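Local coordinates for protein aminotransferase class I and II (Streptococcus suis 89/1591, PDB 3OP7) that probably transfers amino groups between amino acids and keto acids, using pyridoxal 5'-phosphate held as an internal Schiff base, at residues 271-274 against 275-279; 66-69 against 70-74; 30-33 against 34-38; 333-337 against 338-342. All coordinates share one frame; numbering follows the deposited sequence. Where two conformers were deposited one is given.

Interaction 1 of 4, residues 271-274 against 275-279. With EDO (1,2-ethanediol), chain I.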
loop_
_atom_site.group_PDB
_atom_site.type_symbol
_atom_site.label_atom_id
_atom_site.label_comp_id
_atom_site.label_asym_id
_atom_site.label_seq_id
_atom_site.Cartn_x
_atom_site.Cartn_y
_atom_site.Cartn_z
ATOM N N GLN A 271 -22.115 10.326 -10.377
ATOM C CA GLN A 271 -23.428 9.923 -10.842
ATOM C C GLN A 271 -23.415 9.455 -12.301
ATOM O O GLN A 271 -24.166 8.537 -12.685
ATOM C CB GLN A 271 -24.430 11.059 -10.570
ATOM C CG GLN A 271 -24.689 11.189 -9.053
ATOM C CD GLN A 271 -25.272 12.524 -8.606
ATOM O OE1 GLN A 271 -24.707 13.581 -8.864
ATOM N NE2 GLN A 271 -26.378 12.467 -7.892
ATOM N N GLU A 272 -22.570 10.074 -13.119
ATOM C CA GLU A 272 -22.412 9.624 -14.498
ATOM C C GLU A 272 -21.768 8.234 -14.604
ATOM O O GLU A 272 -22.155 7.416 -15.470
ATOM C CB GLU A 272 -21.653 10.645 -15.343
ATOM C CG GLU A 272 -22.436 11.962 -15.483
ATOM C CD GLU A 272 -21.886 13.035 -14.556
ATOM O OE1 GLU A 272 -21.900 12.867 -13.303
ATOM O OE2 GLU A 272 -21.411 14.051 -15.107
ATOM N N ILE A 273 -20.810 7.956 -13.729
ATOM C CA ILE A 273 -20.206 6.637 -13.677
ATOM C C ILE A 273 -21.250 5.612 -13.212
ATOM O O ILE A 273 -21.374 4.513 -13.787
ATOM C CB ILE A 273 -18.906 6.643 -12.835
ATOM C CG1 ILE A 273 -17.874 7.574 -13.477
ATOM C CG2 ILE A 273 -18.348 5.220 -12.690
ATOM C CD1 ILE A 273 -16.715 7.794 -12.551
ATOM N N LEU A 274 -22.039 5.963 -12.201
ATOM C CA LEU A 274 -23.064 5.059 -11.711
ATOM C C LEU A 274 -24.054 4.709 -12.809
ATOM O O LEU A 274 -24.507 3.564 -12.925
ATOM C CB LEU A 274 -23.802 5.654 -10.513
ATOM C CG LEU A 274 -22.969 5.755 -9.221
ATOM C CD1 LEU A 274 -23.790 6.402 -8.108
ATOM C CD2 LEU A 274 -22.400 4.425 -8.732
ATOM N N GLU A 275 -24.400 5.696 -13.621
ATOM C CA GLU A 275 -25.381 5.471 -14.680
ATOM C C GLU A 275 -24.838 4.522 -15.746
ATOM O O GLU A 275 -25.545 3.606 -16.176
ATOM C CB GLU A 275 -25.847 6.811 -15.220
ATOM C CG GLU A 275 -27.079 7.330 -14.457
ATOM C CD GLU A 275 -28.326 6.464 -14.715
ATOM O OE1 GLU A 275 -28.718 6.303 -15.894
ATOM O OE2 GLU A 275 -28.903 5.919 -13.744
ATOM N N ARG A 276 -23.568 4.716 -16.128
ATOM C CA ARG A 276 -22.856 3.806 -17.022
ATOM C C ARG A 276 -22.882 2.390 -16.449
ATOM O O ARG A 276 -23.208 1.448 -17.151
ATOM C CB ARG A 276 -21.407 4.234 -17.202
ATOM C CG ARG A 276 -20.531 3.291 -18.046
ATOM C CD ARG A 276 -19.089 3.541 -17.744
ATOM N NE ARG A 276 -18.139 2.729 -18.521
ATOM C CZ ARG A 276 -17.432 1.709 -18.038
ATOM N NH1 ARG A 276 -17.587 1.299 -16.786
ATOM N NH2 ARG A 276 -16.552 1.099 -18.824
ATOM N N ASN A 277 -22.492 2.265 -15.188
ATOM C CA ASN A 277 -22.330 0.973 -14.560
ATOM C C ASN A 277 -23.617 0.255 -14.238
ATOM O O ASN A 277 -23.637 -0.982 -14.275
ATOM C CB ASN A 277 -21.363 1.081 -13.373
ATOM C CG ASN A 277 -19.974 1.246 -13.853
ATOM O OD1 ASN A 277 -19.786 1.273 -15.061
ATOM N ND2 ASN A 277 -18.974 1.341 -12.946
ATOM N N ARG A 278 -24.687 1.011 -13.975
ATOM C CA ARG A 278 -26.034 0.419 -13.835
ATOM C C ARG A 278 -26.451 -0.353 -15.088
ATOM O O ARG A 278 -26.965 -1.464 -15.000
ATOM C CB ARG A 278 -27.110 1.469 -13.504
ATOM C CG ARG A 278 -28.555 0.871 -13.503
ATOM C CD ARG A 278 -29.637 1.834 -12.969
ATOM N NE ARG A 278 -29.410 2.172 -11.568
ATOM C CZ ARG A 278 -29.703 1.371 -10.535
ATOM N NH1 ARG A 278 -30.275 0.174 -10.727
ATOM N NH2 ARG A 278 -29.453 1.771 -9.301
ATOM N N HIS A 279 -26.247 0.232 -16.262
ATOM C CA HIS A 279 -26.576 -0.444 -17.505
ATOM C C HIS A 279 -25.802 -1.756 -17.681
ATOM O O HIS A 279 -26.363 -2.786 -18.064
ATOM C CB HIS A 279 -26.320 0.476 -18.713
ATOM C CG HIS A 279 -27.259 1.643 -18.809
ATOM N ND1 HIS A 279 -28.621 1.497 -19.000
ATOM C CD2 HIS A 279 -27.022 2.980 -18.798
ATOM C CE1 HIS A 279 -29.183 2.693 -19.077
ATOM N NE2 HIS A 279 -28.233 3.609 -18.971
HETATM C C1 EDO I . -27.498 4.621 -9.070
HETATM O O1 EDO I . -28.145 4.921 -7.836
HETATM C C2 EDO I . -28.204 5.365 -10.197
HETATM O O2 EDO I . -27.669 4.970 -11.465
#

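Interaction 2 of 4, residues 66-69 against 70-74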
loop_
_atom_site.group_PDB
_atom_site.type_symbol
_atom_site.label_atom_id
_atom_site.label_comp_id
_atom_site.label_asym_id
_atom_site.label_seq_id
_atom_site.Cartn_x
_atom_site.Cartn_y
_atom_site.Cartn_z
ATOM N N PRO A 66 -8.242 18.226 -0.929
ATOM C CA PRO A 66 -9.467 18.753 -0.319
ATOM C C PRO A 66 -10.705 18.405 -1.138
ATOM O O PRO A 66 -11.794 18.141 -0.577
ATOM C CB PRO A 66 -9.189 20.259 -0.282
ATOM C CG PRO A 66 -7.697 20.346 -0.172
ATOM C CD PRO A 66 -7.197 19.260 -1.042
ATOM N N ALA A 67 -10.562 18.379 -2.457
ATOM C CA ALA A 67 -11.699 18.025 -3.335
ATOM C C ALA A 67 -12.076 16.548 -3.152
ATOM O O ALA A 67 -13.239 16.205 -3.089
ATOM C CB ALA A 67 -11.366 18.313 -4.813
ATOM N N PHE A 68 -11.062 15.688 -3.065
ATOM C CA PHE A 68 -11.282 14.261 -2.762
ATOM C C PHE A 68 -12.039 14.084 -1.439
ATOM O O PHE A 68 -13.074 13.426 -1.370
ATOM C CB PHE A 68 -9.948 13.515 -2.718
ATOM C CG PHE A 68 -10.076 12.101 -2.304
ATOM C CD1 PHE A 68 -10.407 11.133 -3.233
ATOM C CD2 PHE A 68 -9.837 11.726 -0.988
ATOM C CE1 PHE A 68 -10.514 9.791 -2.846
ATOM C CE2 PHE A 68 -9.973 10.349 -0.568
ATOM C CZ PHE A 68 -10.309 9.394 -1.509
ATOM N N LYS A 69 -11.533 14.717 -0.378
ATOM C CA LYS A 69 -12.172 14.570 0.924
ATOM C C LYS A 69 -13.578 15.091 0.928
ATOM O O LYS A 69 -14.465 14.437 1.475
ATOM C CB LYS A 69 -11.356 15.232 2.057
ATOM C CG LYS A 69 -10.055 14.571 2.343
ATOM C CD LYS A 69 -9.433 15.319 3.547
ATOM C CE LYS A 69 -8.169 14.690 3.985
ATOM N NZ LYS A 69 -7.648 15.323 5.283
ATOM N N LYS A 70 -13.805 16.252 0.337
ATOM C CA LYS A 70 -15.172 16.809 0.280
ATOM C C LYS A 70 -16.118 15.925 -0.538
ATOM O O LYS A 70 -17.210 15.614 -0.066
ATOM C CB LYS A 70 -15.177 18.202 -0.327
ATOM C CG LYS A 70 -16.538 18.911 -0.344
ATOM C CD LYS A 70 -17.045 19.160 1.063
ATOM C CE LYS A 70 -18.287 20.012 1.077
ATOM N NZ LYS A 70 -18.813 20.246 2.468
ATOM N N SER A 71 -15.703 15.533 -1.738
ATOM C CA SER A 71 -16.577 14.750 -2.629
ATOM C C SER A 71 -16.922 13.403 -1.986
ATOM O O SER A 71 -18.066 12.999 -2.032
ATOM C CB SER A 71 -15.933 14.508 -3.986
ATOM O OG SER A 71 -15.785 15.725 -4.719
ATOM N N VAL A 72 -15.921 12.744 -1.385
ATOM C CA VAL A 72 -16.179 11.496 -0.663
ATOM C C VAL A 72 -17.164 11.717 0.486
ATOM O O VAL A 72 -18.125 10.955 0.626
ATOM C CB VAL A 72 -14.914 10.824 -0.147
ATOM C CG1 VAL A 72 -15.282 9.689 0.847
ATOM C CG2 VAL A 72 -14.032 10.268 -1.297
ATOM N N SER A 73 -16.926 12.738 1.323
ATOM C CA SER A 73 -17.828 13.055 2.458
ATOM C C SER A 73 -19.285 13.213 1.992
ATOM O O SER A 73 -20.213 12.793 2.674
ATOM C CB SER A 73 -17.293 14.264 3.256
ATOM O OG SER A 73 -17.556 15.492 2.612
ATOM N N GLN A 74 -19.461 13.766 0.805
ATOM C CA GLN A 74 -20.764 14.056 0.246
ATOM C C GLN A 74 -21.517 12.791 -0.218
ATOM O O GLN A 74 -22.734 12.835 -0.458
ATOM C CB GLN A 74 -20.644 15.055 -0.900
ATOM C CG GLN A 74 -20.367 16.486 -0.452
ATOM C CD GLN A 74 -20.124 17.427 -1.625
ATOM O OE1 GLN A 74 -19.474 17.068 -2.618
ATOM N NE2 GLN A 74 -20.629 18.640 -1.510
#

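Interaction 3 of 4, residues 30-33 against 34-38. With SO4 (sulfate ion), chain C.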
loop_
_atom_site.group_PDB
_atom_site.type_symbol
_atom_site.label_atom_id
_atom_site.label_comp_id
_atom_site.label_asym_id
_atom_site.label_seq_id
_atom_site.Cartn_x
_atom_site.Cartn_y
_atom_site.Cartn_z
ATOM N N SER A 30 -16.333 -3.563 -15.973
ATOM C CA SER A 30 -15.507 -3.124 -17.120
ATOM C C SER A 30 -14.858 -1.771 -16.880
ATOM O O SER A 30 -15.527 -0.747 -16.803
ATOM C CB SER A 30 -16.320 -3.030 -18.395
ATOM O OG SER A 30 -16.865 -4.305 -18.721
ATOM N N SER A 31 -13.534 -1.778 -16.768
ATOM C CA SER A 31 -12.773 -0.589 -16.399
ATOM C C SER A 31 -12.885 0.550 -17.412
ATOM O O SER A 31 -13.113 0.328 -18.616
ATOM C CB SER A 31 -11.301 -0.973 -16.271
ATOM O OG SER A 31 -10.766 -1.272 -17.551
ATOM N N LEU A 32 -12.711 1.753 -16.921
ATOM C CA LEU A 32 -12.673 2.969 -17.736
ATOM C C LEU A 32 -11.284 3.219 -18.243
ATOM O O LEU A 32 -10.290 2.946 -17.542
ATOM C CB LEU A 32 -13.125 4.164 -16.887
ATOM C CG LEU A 32 -14.646 4.278 -16.638
ATOM C CD1 LEU A 32 -14.901 5.267 -15.434
ATOM C CD2 LEU A 32 -15.326 4.716 -17.894
ATOM N N THR A 33 -11.206 3.799 -19.423
ATOM C CA THR A 33 -9.994 4.508 -19.830
ATOM C C THR A 33 -10.119 5.998 -19.465
ATOM O O THR A 33 -11.213 6.506 -19.244
ATOM C CB THR A 33 -9.756 4.441 -21.317
ATOM O OG1 THR A 33 -10.847 5.118 -21.992
ATOM C CG2 THR A 33 -9.626 2.969 -21.832
ATOM N N LEU A 34 -9.000 6.715 -19.440
ATOM C CA LEU A 34 -9.042 8.156 -19.206
ATOM C C LEU A 34 -9.902 8.826 -20.268
ATOM O O LEU A 34 -10.714 9.685 -19.961
ATOM C CB LEU A 34 -7.602 8.723 -19.192
ATOM C CG LEU A 34 -7.360 9.951 -18.343
ATOM C CD1 LEU A 34 -7.965 9.790 -16.943
ATOM C CD2 LEU A 34 -5.838 10.233 -18.314
ATOM N N GLU A 35 -9.740 8.402 -21.519
ATOM C CA GLU A 35 -10.549 8.906 -22.636
ATOM C C GLU A 35 -12.051 8.814 -22.336
ATOM O O GLU A 35 -12.777 9.777 -22.522
ATOM C CB GLU A 35 -10.254 8.084 -23.898
ATOM C CG GLU A 35 -11.226 8.292 -25.069
ATOM C CD GLU A 35 -10.681 9.142 -26.177
ATOM O OE1 GLU A 35 -9.445 9.131 -26.417
ATOM O OE2 GLU A 35 -11.523 9.802 -26.839
ATOM N N GLU A 36 -12.494 7.648 -21.890
ATOM C CA GLU A 36 -13.901 7.438 -21.562
ATOM C C GLU A 36 -14.308 8.281 -20.355
ATOM O O GLU A 36 -15.423 8.810 -20.309
ATOM C CB GLU A 36 -14.241 5.943 -21.323
ATOM C CG GLU A 36 -15.758 5.664 -21.383
ATOM C CD GLU A 36 -16.221 4.237 -21.088
ATOM O OE1 GLU A 36 -15.392 3.305 -20.979
ATOM O OE2 GLU A 36 -17.463 4.066 -20.965
ATOM N N LEU A 37 -13.425 8.393 -19.359
ATOM C CA LEU A 37 -13.732 9.249 -18.211
ATOM C C LEU A 37 -13.863 10.724 -18.593
ATOM O O LEU A 37 -14.798 11.402 -18.140
ATOM C CB LEU A 37 -12.696 9.119 -17.112
ATOM C CG LEU A 37 -12.903 9.936 -15.839
ATOM C CD1 LEU A 37 -14.265 9.637 -15.145
ATOM C CD2 LEU A 37 -11.693 9.749 -14.857
ATOM N N PHE A 38 -12.991 11.209 -19.472
ATOM C CA PHE A 38 -13.123 12.573 -19.955
ATOM C C PHE A 38 -14.460 12.751 -20.667
ATOM O O PHE A 38 -15.149 13.753 -20.466
ATOM C CB PHE A 38 -11.994 12.920 -20.916
ATOM C CG PHE A 38 -10.620 13.037 -20.274
ATOM C CD1 PHE A 38 -10.465 13.556 -19.009
ATOM C CD2 PHE A 38 -9.487 12.712 -20.997
ATOM C CE1 PHE A 38 -9.205 13.708 -18.466
ATOM C CE2 PHE A 38 -8.225 12.860 -20.449
ATOM C CZ PHE A 38 -8.086 13.365 -19.185
HETATM S S SO4 C . -11.469 -4.754 -17.866
HETATM O O1 SO4 C . -12.425 -4.762 -18.955
HETATM O O2 SO4 C . -12.067 -4.387 -16.573
HETATM O O3 SO4 C . -10.650 -5.913 -17.671
HETATM O O4 SO4 C . -10.575 -3.748 -18.362
#

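Interaction 4 of 4, residues 333-337 against 338-342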
loop_
_atom_site.group_PDB
_atom_site.type_symbol
_atom_site.label_atom_id
_atom_site.label_comp_id
_atom_site.label_asym_id
_atom_site.label_seq_id
_atom_site.Cartn_x
_atom_site.Cartn_y
_atom_site.Cartn_z
ATOM N N LEU A 333 -12.224 -19.114 -17.177
ATOM C CA LEU A 333 -11.676 -18.958 -15.821
ATOM C C LEU A 333 -12.751 -18.488 -14.869
ATOM O O LEU A 333 -13.414 -17.475 -15.115
ATOM C CB LEU A 333 -10.491 -18.006 -15.797
ATOM C CG LEU A 333 -9.721 -17.922 -14.452
ATOM C CD1 LEU A 333 -8.949 -19.220 -14.179
ATOM C CD2 LEU A 333 -8.800 -16.715 -14.423
ATOM N N LEU A 334 -12.907 -19.261 -13.784
ATOM C CA LEU A 334 -13.756 -18.944 -12.648
ATOM C C LEU A 334 -12.842 -19.007 -11.429
ATOM O O LEU A 334 -11.657 -19.394 -11.565
ATOM C CB LEU A 334 -14.852 -20.027 -12.513
ATOM C CG LEU A 334 -15.933 -20.063 -13.603
ATOM C CD1 LEU A 334 -16.722 -21.369 -13.545
ATOM C CD2 LEU A 334 -16.861 -18.892 -13.402
ATOM N N VAL A 335 -13.368 -18.673 -10.250
ATOM C CA VAL A 335 -12.648 -18.933 -8.988
ATOM C C VAL A 335 -13.419 -20.014 -8.231
ATOM O O VAL A 335 -14.599 -19.832 -7.941
ATOM C CB VAL A 335 -12.442 -17.705 -8.130
ATOM C CG1 VAL A 335 -11.578 -18.083 -6.856
ATOM C CG2 VAL A 335 -11.755 -16.600 -8.969
ATOM N N PRO A 336 -12.768 -21.155 -7.950
ATOM C CA PRO A 336 -13.539 -22.232 -7.320
ATOM C C PRO A 336 -13.833 -21.962 -5.856
ATOM O O PRO A 336 -13.041 -21.268 -5.176
ATOM C CB PRO A 336 -12.619 -23.454 -7.443
ATOM C CG PRO A 336 -11.248 -22.900 -7.488
ATOM C CD PRO A 336 -11.378 -21.566 -8.210
ATOM N N GLY A 337 -14.948 -22.531 -5.384
ATOM C CA GLY A 337 -15.503 -22.202 -4.084
ATOM C C GLY A 337 -14.661 -22.578 -2.878
ATOM O O GLY A 337 -14.781 -21.939 -1.843
ATOM N N ASN A 338 -13.830 -23.608 -3.009
ATOM C CA ASN A 338 -12.908 -23.998 -1.937
ATOM C C ASN A 338 -11.936 -22.889 -1.571
ATOM O O ASN A 338 -11.407 -22.881 -0.464
ATOM C CB ASN A 338 -12.127 -25.258 -2.324
ATOM C CG ASN A 338 -11.272 -25.029 -3.550
ATOM O OD1 ASN A 338 -11.799 -24.658 -4.588
ATOM N ND2 ASN A 338 -9.962 -25.217 -3.431
ATOM N N ARG A 339 -11.690 -21.947 -2.483
ATOM C CA ARG A 339 -10.841 -20.786 -2.171
ATOM C C ARG A 339 -11.525 -19.807 -1.194
ATOM O O ARG A 339 -10.852 -18.889 -0.667
ATOM C CB ARG A 339 -10.415 -20.050 -3.447
ATOM C CG ARG A 339 -9.620 -20.896 -4.459
ATOM C CD ARG A 339 -8.321 -21.381 -3.852
ATOM N NE ARG A 339 -7.477 -22.237 -4.687
ATOM C CZ ARG A 339 -6.189 -22.027 -4.936
ATOM N NH1 ARG A 339 -5.565 -20.933 -4.465
ATOM N NH2 ARG A 339 -5.511 -22.917 -5.639
ATOM N N PHE A 340 -12.823 -20.000 -0.977
ATOM C CA PHE A 340 -13.636 -19.310 0.044
ATOM C C PHE A 340 -14.149 -20.282 1.146
ATOM O O PHE A 340 -15.078 -19.969 1.892
ATOM C CB PHE A 340 -14.827 -18.598 -0.641
ATOM C CG PHE A 340 -14.453 -17.817 -1.871
ATOM C CD1 PHE A 340 -14.447 -18.420 -3.122
ATOM C CD2 PHE A 340 -14.077 -16.476 -1.791
ATOM C CE1 PHE A 340 -14.076 -17.707 -4.264
ATOM C CE2 PHE A 340 -13.699 -15.758 -2.929
ATOM C CZ PHE A 340 -13.705 -16.372 -4.168
ATOM N N GLU A 341 -13.535 -21.464 1.252
ATOM C CA GLU A 341 -13.970 -22.531 2.130
ATOM C C GLU A 341 -15.459 -22.864 2.003
ATOM O O GLU A 341 -16.098 -23.278 2.965
ATOM C CB GLU A 341 -13.556 -22.308 3.603
ATOM C CG GLU A 341 -13.402 -23.666 4.379
ATOM C CD GLU A 341 -13.034 -23.530 5.869
ATOM O OE1 GLU A 341 -12.817 -22.393 6.344
ATOM O OE2 GLU A 341 -12.985 -24.576 6.574
ATOM N N ARG A 342 -15.991 -22.753 0.788
ATOM C CA ARG A 342 -17.322 -23.288 0.477
ATOM C C ARG A 342 -17.277 -24.003 -0.861
ATOM O O ARG A 342 -17.620 -23.422 -1.904
ATOM C CB ARG A 342 -18.359 -22.173 0.395
ATOM C CG ARG A 342 -18.710 -21.520 1.725
ATOM C CD ARG A 342 -19.725 -22.362 2.537
ATOM N NE ARG A 342 -20.331 -21.594 3.653
ATOM C CZ ARG A 342 -19.718 -21.310 4.794
ATOM N NH1 ARG A 342 -18.458 -21.734 4.982
ATOM N NH2 ARG A 342 -20.361 -20.605 5.762
#

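Interaction 1 of 4, residues 271-274 against 275-279
The first turns of the long helix 270-294 set Ile273 beside Asn277, with both side chains leaning the same way. Ile273 CG2 lies 3.9 Å from Asn277 ND2, and the backbones are tied by the bond from Asn277 N to Ile273 O, 2.9 Å. The Asn277 amide is used at both ends. Arg276 NH1 donates to Asn277 OD1 over 2.8 Å, on a lone pair in the amide plane, but the bond is bent (138°) and OD1 is tilted from the guanidinium plane; the extended arginine also forms a salt bridge through NE with Glu36 and donates from NH1 to Ser30 O. Asn277 ND2 turns instead to Thr223 O and Ser225 OG, just beyond Lys222, the lysine modified by the cofactor. On another side of the helix an ethanediol, probably from the crystallisation liquor, bridges two charged chains: its O2 donates to Glu275 OE2 at 2.8 Å and accepts a weak bond from Arg278 NE at 3.3 Å. Arg278 finds its stronger partner in Glu282. Ile273 packs on Leu37 and Leu40 of helix 34-41, while Leu274 rests on Thr223 and Tyr224, wedging this end of the helix between helix 34-41 and the cofactor-bearing loop.

Interaction 2 of 4, residues 66-69 against 70-74
A methyl group of Val72 sits over one face of the Phe68 ring. The CG2 carbon is 3.9 Å from the ring centroid and 16° off the normal, a CH-pi contact displaced toward the rim; the nearest ring atom, Phe68 CZ, is 3.8 Å from Val72 CG2. The two residues are a turn apart and point the same way. With CG anti to the backbone N (chi1 175°), the Phe68 ring is swung along the helix to Val72, and the bond from Val72 N to Phe68 O, 2.9 Å, fixes their spacing. This is the i to i+4 ridge of a short amphipathic helix, 66-73, lying against the large mixed sheet of the PLP-dependent aminotransferase fold: Phe68 touches Ile84, Gln86 and Trp233 on neighbouring strands, and Val72 packs on Ile84 and Trp233. Helix 257-268 flanks the same ring through Asp260 and Leu267. Further along, Lys70 O accepts two bonds, from Ser73 OG at 2.7 Å and from Gln74 N at 3.0 Å; a chi1 of 78° tucks the serine hydroxyl back against the chain. Ser71 OG lies 3.1 Å from Ala67 O, although its proton may go to another acceptor. At the start, Ser65 OG takes the Phe68 N-H, and Lys69 NZ pairs with Glu63.

Interaction 3 of 4, residues 30-33 against 34-38
Leu32 and Thr33 bring the chain against the first turn of helix 34-41, after Ser30 and Ser31 have anchored the loop before it. Ser30 is bound to Ala351 through both its backbone and its hydroxyl. Ser31 holds a sulfate, probably from the crystallisation liquor: its N donates to sulfate O2 at 3.0 Å along a 159° bond, whereas a further bond from Ser31 OG is doubtful because that side chain takes two positions. Asn58 of the second subunit binds the same anion, so the ion sits at the subunit boundary. Leu32 then lays CD2 across the end of the Glu36 chain, the two side chains crossing at about a right angle; Glu36 has two conformers, and how closely they approach is therefore uncertain. The carboxylate is held by its salt bridge to Arg276, whose side chain also packs on Leu32. Another branch, Leu32 CD1, makes a looser contact with Leu37 CD1, at 4.4 Å. Thr33 is the N-cap of the helix. With OG1 placed between the backbone N and the carbonyl carbon (chi1 64°), it accepts from Glu36 N at 3.0 Å along a fairly straight 163° bond, and Thr33 O takes Leu37 N at 2.9 Å to begin the regular helical pattern. This is a capping bond without the reciprocal half of a capping box: Thr33 N is buried and has no partner in the model. Further along, Leu34 packs on Leu52 of the second subunit, and Glu35 OE1 accepts from Gln53 NE2 of that same subunit.

Interaction 4 of 4, residues 333-337 against 338-342
This is a local turn contact, in which Val335 and Phe340 meet as strand 335-336, outermost within this chain in the small antiparallel sheet, ends in a 3-10 turn. Val335 CG1 approaches Phe340 CE1 at 3.6 Å, the side chains crossing at about a right angle. The turn is tied by the bond from Arg339 N to Pro336 O, 3.1 Å, and by Gly337 O, which receives Phe340 N at 2.9 Å and Arg342 N at 3.0 Å from opposite faces of its carbonyl plane. The 6→1 bond from Arg342 N to Gly337 O, the inner bond from Glu341 N to Asn338 O at 3.1 Å, and the left-handed backbone of Glu341 (phi 50°) make a Schellman-like closure of the short helical turn. Gly337 has no side chain in the way, and its CA comes within 3.3 Å of Arg342 O in a CA-H...O contact. Asn338, its CG folded between N and the carbonyl carbon (chi1 62°), puts OD1 3.2 Å from Pro336 CB, while ND2 donates to Glu320. Arg339 runs alongside Pro336 and forms salt bridges with Glu11 and Glu320. Phe340 packs on Val9 of helix 8-16, and Arg342 donates to Gln133 on strand 128-135.

In the fold
Interactions 1 and 3 are direct neighbours, with centres about 12 Å apart. Arg276 NE meets Glu36 OE2 at 2.9 Å, and Arg276 NH1 lies 2.9 Å from Ser30 O, a probable hydrogen bond, so one arginine ties both the loop and the capped helix, which face the second subunit, to helix 270-294. The same helix turn braces the residues just after the cofactor-bearing Lys222, which connects interaction 1 to that loop; interaction 3 reaches Ser225 as well. Interaction 2 lies about 19 Å from interaction 1, centre to centre; helix 257-268 packs against both 66-73 and 34-41. Interaction 4 is remote, its centre about 36 Å from that of interaction 2, on the opposite side of the chain's centre.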